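Local coordinates for protein 6-phospho-beta-d glycosidase (PDB 5FOO) that probably hydrolyses 6-phospho-beta-glucosides as a family 1 glycoside hydrolase, binding 6-phosphocyclophellitol in its sugar-phosphate pocket, at residues Ile77-Leu82 against Val143-Val148; Pro113-His118 against Lys158-His163. The protein carries 1 engineered substitution. One frame throughout, in Å; residues are numbered along the deposited sequence.

Contact 1 (Ile77-Leu82 against Val143-Val148); sequences IQWTRL and VAFSKV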
ATOM      1  N   ILE A  77      11.141  -0.521  -3.802  1.00 25.84           N
ATOM      2  CA  ILE A  77      12.304   0.071  -4.494  1.00 25.87           C
ATOM      3  C   ILE A  77      11.843   1.450  -4.975  1.00 24.86           C
ATOM      4  O   ILE A  77      10.770   1.577  -5.623  1.00 26.60           O
ATOM      5  CB  ILE A  77      12.767  -0.805  -5.694  1.00 26.22           C
ATOM      6  CG1 ILE A  77      13.311  -2.169  -5.234  1.00 28.56           C
ATOM      7  CG2 ILE A  77      13.800  -0.099  -6.558  1.00 28.23           C
ATOM      8  CD1 ILE A  77      13.611  -3.159  -6.372  1.00 29.73           C
ATOM      9  N   GLN A  78      12.655   2.452  -4.654  1.00 25.66           N
ATOM     10  CA  GLN A  78      12.453   3.860  -5.092  1.00 25.11           C
ATOM     11  C   GLN A  78      13.043   4.095  -6.433  1.00 24.74           C
ATOM     12  O   GLN A  78      14.229   3.994  -6.580  1.00 28.09           O
ATOM     13  CB  GLN A  78      13.056   4.848  -4.119  1.00 23.40           C
ATOM     14  CG  GLN A  78      12.357   4.817  -2.750  1.00 26.13           C
ATOM     15  CD  GLN A  78      12.687   6.041  -1.891  1.00 26.91           C
ATOM     16  OE1 GLN A  78      12.205   7.128  -2.141  1.00 25.18           O
ATOM     17  NE2 GLN A  78      13.498   5.840  -0.866  1.00 27.59           N
ATOM     18  N   TRP A  79      12.183   4.427  -7.398  1.00 25.75           N
ATOM     19  CA  TRP A  79      12.550   4.955  -8.680  1.00 23.99           C
ATOM     20  C   TRP A  79      13.616   6.069  -8.544  1.00 23.72           C
ATOM     21  O   TRP A  79      14.594   6.129  -9.325  1.00 22.10           O
ATOM     22  CB  TRP A  79      11.253   5.501  -9.291  1.00 25.02           C
ATOM     23  CG  TRP A  79      11.237   5.753 -10.734  1.00 26.34           C
ATOM     24  CD1 TRP A  79      12.294   5.730 -11.594  1.00 25.10           C
ATOM     25  CD2 TRP A  79      10.067   6.096 -11.521  1.00 28.74           C
ATOM     26  NE1 TRP A  79      11.872   6.050 -12.870  1.00 25.55           N
ATOM     27  CE2 TRP A  79      10.508   6.268 -12.854  1.00 27.72           C
ATOM     28  CE3 TRP A  79       8.684   6.276 -11.217  1.00 25.35           C
ATOM     29  CZ2 TRP A  79       9.640   6.623 -13.877  1.00 27.57           C
ATOM     30  CZ3 TRP A  79       7.835   6.614 -12.226  1.00 26.00           C
ATOM     31  CH2 TRP A  79       8.313   6.808 -13.551  1.00 25.74           C
ATOM     32  N   THR A  80      13.432   6.929  -7.541  1.00 22.90           N
ATOM     33  CA  THR A  80      14.320   8.041  -7.296  1.00 24.16           C
ATOM     34  C   THR A  80      15.695   7.636  -6.763  1.00 25.93           C
ATOM     35  O   THR A  80      16.592   8.444  -6.829  1.00 26.35           O
ATOM     36  CB  THR A  80      13.704   9.044  -6.288  1.00 26.94           C
ATOM     37  OG1 THR A  80      13.347   8.379  -5.050  1.00 25.02           O
ATOM     38  CG2 THR A  80      12.523   9.736  -6.908  1.00 24.03           C
ATOM     39  N   ARG A  81      15.865   6.398  -6.271  1.00 26.28           N
ATOM     40  CA  ARG A  81      17.201   5.862  -5.861  1.00 26.25           C
ATOM     41  C   ARG A  81      17.841   5.019  -6.952  1.00 26.67           C
ATOM     42  O   ARG A  81      19.020   5.121  -7.166  1.00 25.39           O
ATOM     43  CB  ARG A  81      17.074   4.998  -4.585  1.00 25.51           C
ATOM     44  CG  ARG A  81      18.389   4.452  -4.094  1.00 24.92           C
ATOM     45  CD  ARG A  81      18.248   3.697  -2.815  1.00 24.68           C
ATOM     46  NE  ARG A  81      17.820   4.501  -1.692  1.00 25.38           N
ATOM     47  CZ  ARG A  81      18.541   5.400  -1.045  1.00 26.29           C
ATOM     48  NH1 ARG A  81      19.754   5.661  -1.394  1.00 25.01           N
ATOM     49  NH2 ARG A  81      18.002   6.063   0.015  1.00 28.94           N
ATOM     50  N   LEU A  82      17.071   4.157  -7.599  1.00 28.82           N
ATOM     51  CA  LEU A  82      17.655   3.185  -8.562  1.00 27.80           C
ATOM     52  C   LEU A  82      18.076   3.810  -9.896  1.00 27.88           C
ATOM     53  O   LEU A  82      19.043   3.364 -10.509  1.00 28.02           O
ATOM     54  CB  LEU A  82      16.702   2.048  -8.853  1.00 26.19           C
ATOM     55  CG  LEU A  82      17.272   0.889  -9.704  1.00 27.64           C
ATOM     56  CD1 LEU A  82      18.600   0.339  -9.109  1.00 25.95           C
ATOM     57  CD2 LEU A  82      16.219  -0.208  -9.777  1.00 29.26           C
ATOM     58  N   VAL A 143       7.739   1.871 -16.691  1.00 26.54           N
ATOM     59  CA  VAL A 143       7.976   0.532 -17.260  1.00 25.92           C
ATOM     60  C   VAL A 143       9.435   0.260 -17.457  1.00 25.34           C
ATOM     61  O   VAL A 143       9.905  -0.813 -17.150  1.00 31.01           O
ATOM     62  CB  VAL A 143       7.239   0.338 -18.621  1.00 25.50           C
ATOM     63  CG1 VAL A 143       7.628  -0.972 -19.317  1.00 23.19           C
ATOM     64  CG2 VAL A 143       5.729   0.417 -18.401  1.00 26.30           C
ATOM     65  N   ALA A 144      10.166   1.220 -17.976  1.00 26.38           N
ATOM     66  CA  ALA A 144      11.580   1.034 -18.144  1.00 25.22           C
ATOM     67  C   ALA A 144      12.295   0.844 -16.813  1.00 29.39           C
ATOM     68  O   ALA A 144      13.209  -0.013 -16.687  1.00 27.25           O
ATOM     69  CB  ALA A 144      12.146   2.165 -18.951  1.00 26.67           C
ATOM     70  N   PHE A 145      11.876   1.621 -15.787  1.00 26.69           N
ATOM     71  CA  PHE A 145      12.349   1.392 -14.419  1.00 25.49           C
ATOM     72  C   PHE A 145      12.057  -0.046 -13.934  1.00 24.86           C
ATOM     73  O   PHE A 145      12.920  -0.682 -13.342  1.00 23.48           O
ATOM     74  CB  PHE A 145      11.720   2.448 -13.471  1.00 24.92           C
ATOM     75  CG  PHE A 145      11.647   2.063 -12.049  1.00 24.17           C
ATOM     76  CD1 PHE A 145      12.799   1.854 -11.313  1.00 25.61           C
ATOM     77  CD2 PHE A 145      10.411   2.040 -11.382  1.00 26.88           C
ATOM     78  CE1 PHE A 145      12.726   1.552  -9.974  1.00 25.70           C
ATOM     79  CE2 PHE A 145      10.345   1.704 -10.066  1.00 25.76           C
ATOM     80  CZ  PHE A 145      11.496   1.472  -9.357  1.00 26.04           C
ATOM     81  N   SER A 146      10.843  -0.515 -14.157  1.00 25.67           N
ATOM     82  CA  SER A 146      10.428  -1.861 -13.708  1.00 30.00           C
ATOM     83  C   SER A 146      11.307  -2.934 -14.366  1.00 29.69           C
ATOM     84  O   SER A 146      11.724  -3.893 -13.679  1.00 27.64           O
ATOM     85  CB  SER A 146       8.924  -2.132 -13.921  1.00 29.08           C
ATOM     86  OG  SER A 146       8.632  -2.421 -15.303  1.00 31.76           O
ATOM     87  N   LYS A 147      11.607  -2.756 -15.662  1.00 27.51           N
ATOM     88  CA  LYS A 147      12.506  -3.670 -16.376  1.00 31.46           C
ATOM     89  C   LYS A 147      13.912  -3.719 -15.758  1.00 29.55           C
ATOM     90  O   LYS A 147      14.484  -4.804 -15.601  1.00 27.42           O
ATOM     91  CB  LYS A 147      12.695  -3.273 -17.827  1.00 34.82           C
ATOM     92  CG  LYS A 147      11.669  -3.693 -18.824  1.00 44.99           C
ATOM     93  CD  LYS A 147      12.322  -3.518 -20.219  1.00 50.40           C
ATOM     94  CE  LYS A 147      11.454  -4.011 -21.339  1.00 58.58           C
ATOM     95  NZ  LYS A 147      10.481  -2.967 -21.775  1.00 62.15           N
ATOM     96  N   VAL A 148      14.480  -2.563 -15.395  1.00 27.08           N
ATOM     97  CA  VAL A 148      15.756  -2.593 -14.650  1.00 27.23           C
ATOM     98  C   VAL A 148      15.601  -3.489 -13.426  1.00 27.19           C
ATOM     99  O   VAL A 148      16.417  -4.385 -13.238  1.00 26.08           O
ATOM    100  CB  VAL A 148      16.283  -1.175 -14.256  1.00 26.00           C
ATOM    101  CG1 VAL A 148      17.500  -1.249 -13.406  1.00 25.08           C
ATOM    102  CG2 VAL A 148      16.589  -0.330 -15.503  1.00 26.70           C
TER
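On the outer layer of the (beta/alpha)8 barrel of this family 1 glycosidase, Phe145 of helix 136-153 reaches across to Trp79, in the short helix 79-82 that follows strand 72-76. The two rings form an offset stack: the phenyl centroid lies 4.4 Å from that of the five-membered indole ring, and the planes diverge by only 6°. The overlap is reciprocal at both attachments. Trp79 CA sits over the phenyl face, 3.9 Å from its centroid and displaced toward the rim, while Phe145 CB covers the pyrrole part of the indole in a matching CH-pi contact. Phe145 CG stands anti to the backbone N (chi1 157°), which starts the phenyl group toward Trp79.

The far end of the phenyl group reaches the start of the helix. Its CZ approaches Trp79 N at 3.6 Å, and Ile77 O lies near the ring plane, at the edge, 3.8 Å from CZ. Two aliphatic groups meet the ring at CE1: Ile77 CG2 at 3.9 Å and, obliquely, Leu82 CD2, which also touches Val148 CG1 at 4.0 Å. Gln78, at the N-cap position, turns away from helix 136-153; its amide NE2 bonds to Glu20, which also pairs with Arg81.

Outside this pair, Phe86 meets the indole edge-to-face and Phe142 lies against it at about 50°. No hydrogen bond crosses between the segments, and every touching residue is buried, which implies that dispersion and ring-shape complementarity hold the two helices here, while the polar ends of Gln78 and Arg81 are engaged by Glu20, away from helix 136-153.

Contact 2 (Pro113-His118 against Lys158-His163); sequences PVINLH and KDWFVH. With EDO (1,2-ethanediol), chain H.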
ATOM      1  N   PRO A 113      11.869 -11.986   0.195  1.00 27.52           N
ATOM      2  CA  PRO A 113      11.749 -10.571  -0.122  1.00 26.07           C
ATOM      3  C   PRO A 113      10.551 -10.314  -1.044  1.00 28.65           C
ATOM      4  O   PRO A 113      10.412 -10.981  -2.071  1.00 28.31           O
ATOM      5  CB  PRO A 113      13.047 -10.267  -0.827  1.00 26.46           C
ATOM      6  CG  PRO A 113      13.440 -11.592  -1.519  1.00 26.65           C
ATOM      7  CD  PRO A 113      12.940 -12.654  -0.597  1.00 27.93           C
ATOM      8  N   VAL A 114       9.697  -9.360  -0.678  1.00 25.16           N
ATOM      9  CA  VAL A 114       8.473  -9.060  -1.425  1.00 26.36           C
ATOM     10  C   VAL A 114       8.585  -7.614  -1.847  1.00 25.62           C
ATOM     11  O   VAL A 114       8.674  -6.729  -0.992  1.00 26.22           O
ATOM     12  CB  VAL A 114       7.240  -9.246  -0.505  1.00 26.69           C
ATOM     13  CG1 VAL A 114       5.896  -8.922  -1.223  1.00 24.85           C
ATOM     14  CG2 VAL A 114       7.271 -10.691   0.030  1.00 26.14           C
ATOM     15  N   ILE A 115       8.633  -7.357  -3.140  1.00 23.83           N
ATOM     16  CA  ILE A 115       9.065  -6.006  -3.595  1.00 24.38           C
ATOM     17  C   ILE A 115       7.990  -5.268  -4.356  1.00 25.88           C
ATOM     18  O   ILE A 115       7.468  -5.781  -5.348  1.00 25.34           O
ATOM     19  CB  ILE A 115      10.338  -6.116  -4.378  1.00 24.35           C
ATOM     20  CG1 ILE A 115      11.446  -6.757  -3.499  1.00 27.19           C
ATOM     21  CG2 ILE A 115      10.747  -4.798  -4.931  1.00 26.36           C
ATOM     22  CD1 ILE A 115      11.924  -5.926  -2.338  1.00 28.06           C
ATOM     23  N   ASN A 116       7.645  -4.080  -3.829  1.00 25.67           N
ATOM     24  CA  ASN A 116       6.727  -3.151  -4.453  1.00 21.74           C
ATOM     25  C   ASN A 116       7.525  -2.162  -5.253  1.00 23.57           C
ATOM     26  O   ASN A 116       8.582  -1.782  -4.813  1.00 22.03           O
ATOM     27  CB  ASN A 116       5.911  -2.475  -3.359  1.00 24.77           C
ATOM     28  CG  ASN A 116       5.005  -1.380  -3.882  1.00 25.22           C
ATOM     29  OD1 ASN A 116       4.436  -1.448  -5.004  1.00 24.84           O
ATOM     30  ND2 ASN A 116       4.874  -0.368  -3.088  1.00 24.04           N
ATOM     31  N   LEU A 117       6.999  -1.698  -6.399  1.00 21.74           N
ATOM     32  CA  LEU A 117       7.680  -0.708  -7.207  1.00 24.68           C
ATOM     33  C   LEU A 117       7.309   0.752  -7.065  1.00 24.30           C
ATOM     34  O   LEU A 117       8.042   1.612  -7.583  1.00 23.69           O
ATOM     35  CB  LEU A 117       7.613  -1.080  -8.672  1.00 27.23           C
ATOM     36  CG  LEU A 117       8.101  -2.488  -8.939  1.00 27.63           C
ATOM     37  CD1 LEU A 117       7.621  -2.934 -10.305  1.00 31.04           C
ATOM     38  CD2 LEU A 117       9.612  -2.530  -8.786  1.00 32.44           C
ATOM     39  N   HIS A 118       6.231   1.048  -6.358  1.00 24.72           N
ATOM     40  CA  HIS A 118       5.756   2.446  -6.266  1.00 23.84           C
ATOM     41  C   HIS A 118       4.946   2.566  -5.023  1.00 25.11           C
ATOM     42  O   HIS A 118       3.925   1.896  -4.883  1.00 25.36           O
ATOM     43  CB  HIS A 118       4.945   2.795  -7.504  1.00 25.69           C
ATOM     44  CG  HIS A 118       4.232   4.099  -7.449  1.00 25.29           C
ATOM     45  ND1 HIS A 118       2.932   4.267  -7.881  1.00 29.29           N
ATOM     46  CD2 HIS A 118       4.635   5.320  -7.028  1.00 26.94           C
ATOM     47  CE1 HIS A 118       2.545   5.513  -7.680  1.00 25.34           C
ATOM     48  NE2 HIS A 118       3.557   6.166  -7.153  1.00 27.74           N
ATOM     49  N   LYS A 158      11.216 -13.173  -6.356  1.00 23.77           N
ATOM     50  CA  LYS A 158      10.169 -13.866  -7.080  1.00 24.37           C
ATOM     51  C   LYS A 158       8.767 -13.348  -6.814  1.00 23.15           C
ATOM     52  O   LYS A 158       7.786 -13.935  -7.283  1.00 24.65           O
ATOM     53  CB  LYS A 158      10.205 -15.355  -6.665  1.00 24.69           C
ATOM     54  CG  LYS A 158      11.519 -16.085  -6.993  1.00 26.32           C
ATOM     55  CD  LYS A 158      12.174 -15.696  -8.307  1.00 26.10           C
ATOM     56  CE  LYS A 158      13.236 -16.712  -8.768  1.00 27.52           C
ATOM     57  NZ  LYS A 158      13.941 -16.335 -10.013  1.00 27.95           N
ATOM     58  N   ASP A 159       8.663 -12.262  -6.049  1.00 23.23           N
ATOM     59  CA  ASP A 159       7.381 -11.771  -5.571  1.00 25.52           C
ATOM     60  C   ASP A 159       7.346 -10.265  -5.723  1.00 26.45           C
ATOM     61  O   ASP A 159       7.995  -9.549  -4.962  1.00 26.38           O
ATOM     62  CB  ASP A 159       7.187 -12.134  -4.117  1.00 24.89           C
ATOM     63  CG  ASP A 159       6.973 -13.628  -3.920  1.00 27.01           C
ATOM     64  OD1 ASP A 159       5.857 -14.157  -4.150  1.00 27.79           O
ATOM     65  OD2 ASP A 159       7.965 -14.237  -3.468  1.00 26.62           O
ATOM     66  N   TRP A 160       6.590  -9.811  -6.705  1.00 24.25           N
ATOM     67  CA  TRP A 160       6.645  -8.465  -7.157  1.00 26.74           C
ATOM     68  C   TRP A 160       5.234  -7.812  -7.102  1.00 25.01           C
ATOM     69  O   TRP A 160       4.237  -8.466  -7.382  1.00 25.78           O
ATOM     70  CB  TRP A 160       7.129  -8.453  -8.601  1.00 26.93           C
ATOM     71  CG  TRP A 160       8.524  -8.828  -8.816  1.00 25.78           C
ATOM     72  CD1 TRP A 160       8.988 -10.070  -9.215  1.00 26.29           C
ATOM     73  CD2 TRP A 160       9.666  -7.999  -8.689  1.00 25.77           C
ATOM     74  NE1 TRP A 160      10.362 -10.045  -9.337  1.00 25.40           N
ATOM     75  CE2 TRP A 160      10.803  -8.778  -9.049  1.00 26.53           C
ATOM     76  CE3 TRP A 160       9.867  -6.680  -8.290  1.00 27.24           C
ATOM     77  CZ2 TRP A 160      12.101  -8.263  -9.021  1.00 24.76           C
ATOM     78  CZ3 TRP A 160      11.171  -6.178  -8.298  1.00 29.04           C
ATOM     79  CH2 TRP A 160      12.258  -6.980  -8.628  1.00 28.22           C
ATOM     80  N   PHE A 161       5.201  -6.519  -6.815  1.00 25.14           N
ATOM     81  CA  PHE A 161       3.987  -5.739  -6.796  1.00 24.37           C
ATOM     82  C   PHE A 161       4.201  -4.402  -7.479  1.00 22.41           C
ATOM     83  O   PHE A 161       5.215  -3.773  -7.303  1.00 21.75           O
ATOM     84  CB  PHE A 161       3.485  -5.635  -5.350  1.00 26.24           C
ATOM     85  CG  PHE A 161       2.954  -6.929  -4.818  1.00 25.12           C
ATOM     86  CD1 PHE A 161       1.654  -7.322  -5.080  1.00 23.48           C
ATOM     87  CD2 PHE A 161       3.780  -7.789  -4.131  1.00 26.12           C
ATOM     88  CE1 PHE A 161       1.177  -8.567  -4.670  1.00 25.59           C
ATOM     89  CE2 PHE A 161       3.307  -9.034  -3.685  1.00 24.62           C
ATOM     90  CZ  PHE A 161       2.024  -9.426  -3.960  1.00 26.45           C
ATOM     91  N   VAL A 162       3.245  -3.970  -8.300  1.00 22.74           N
ATOM     92  CA  VAL A 162       3.501  -2.816  -9.139  1.00 22.46           C
ATOM     93  C   VAL A 162       3.266  -1.487  -8.352  1.00 22.53           C
ATOM     94  O   VAL A 162       4.105  -0.606  -8.406  1.00 24.68           O
ATOM     95  CB  VAL A 162       2.678  -2.811 -10.454  1.00 24.21           C
ATOM     96  CG1 VAL A 162       3.039  -1.552 -11.276  1.00 25.82           C
ATOM     97  CG2 VAL A 162       2.991  -4.030 -11.331  1.00 26.74           C
ATOM     98  N   HIS A 163       2.132  -1.373  -7.654  1.00 21.76           N
ATOM     99  CA  HIS A 163       1.834  -0.208  -6.839  1.00 23.02           C
ATOM    100  C   HIS A 163       1.348  -0.640  -5.460  1.00 24.82           C
ATOM    101  O   HIS A 163       0.770  -1.727  -5.280  1.00 23.76           O
ATOM    102  CB  HIS A 163       0.663   0.594  -7.416  1.00 25.60           C
ATOM    103  CG  HIS A 163       0.780   0.991  -8.858  1.00 23.81           C
ATOM    104  ND1 HIS A 163       1.658   1.938  -9.290  1.00 29.19           N
ATOM    105  CD2 HIS A 163       0.057   0.646  -9.928  1.00 24.18           C
ATOM    106  CE1 HIS A 163       1.513   2.142 -10.582  1.00 26.02           C
ATOM    107  NE2 HIS A 163       0.552   1.353 -10.998  1.00 28.26           N
TER
HETATM  108  C1  EDO H1465       6.819 -17.158  -4.969  0.80 33.61           C
HETATM  109  O1  EDO H1465       5.537 -16.648  -4.607  0.80 33.69           O
HETATM  110  C2  EDO H1465       6.831 -17.651  -6.378  0.80 35.81           C
HETATM  111  O2  EDO H1465       5.678 -17.107  -6.968  0.80 37.04           O
HETATM  112  O   HOH W   1      10.550 -13.331  -3.477  1.00 25.27           O
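Ile115 N donates to Asp159 O at 2.9 Å in a nearly straight bond (174°), and Ile115 O accepts from Phe161 N. Leu117 N continues the series by bonding to Phe161 O. This backbone pairing is the tight part, and side chains pack on both faces. Ile115 CG2 reaches Trp160 CZ3 at 3.7 Å, the two side chains lying side by side and pointing the same way, with Leu117 CD2 touching the same ring atom obliquely. On the other face Val114 CG1 meets the edge of the Phe161 ring, 3.6 Å from CE2.

Strands 112-116 and 159-161 are neighbours in the parallel eight-stranded TIM barrel; their axes come within 4.7 Å and differ by 21° in direction. Past the end of strand 112-116 and the corner at Val162, His118 ND1 and His163 ND1 share a hydrogen bond of 3.0 Å, the rings meeting rim to rim with planes at 78°.

The opposite end, at the strand starts, is more loosely joined and uses solvent. A water donates to Pro113 O and to Asp159 OD2, each at 2.7 Å, and accepts from Lys158 N. Asp159 OD2 also pairs with Arg112, while OD1 accepts from 1,2-ethanediol O1 at 2.6 Å, a molecule probably left from the crystallisation liquor.

How the contacts relate
From the N terminus the chain runs up strand 72-76 into 77-82, passes through helix 93-108 to strand 112-116 and segment 113-118, then follows helix 136-153, which carries 143-148, into strand 159-161. Contact 1 closes a loop of 60 intervening residues and contact 2 one of 39. Because the segments alternate, the loops cross instead of nesting. Contact 2 joins the third and fourth barrel strands; contact 1 ties the exit of the second to the helix leading into the fourth. Their centres lie 11 Å apart and they touch directly: Ile77 N is probably hydrogen-bonded to Asn116 O at 3.0 Å, and Ile77 CD1 packs on Ile115 CG2 at 3.6 Å.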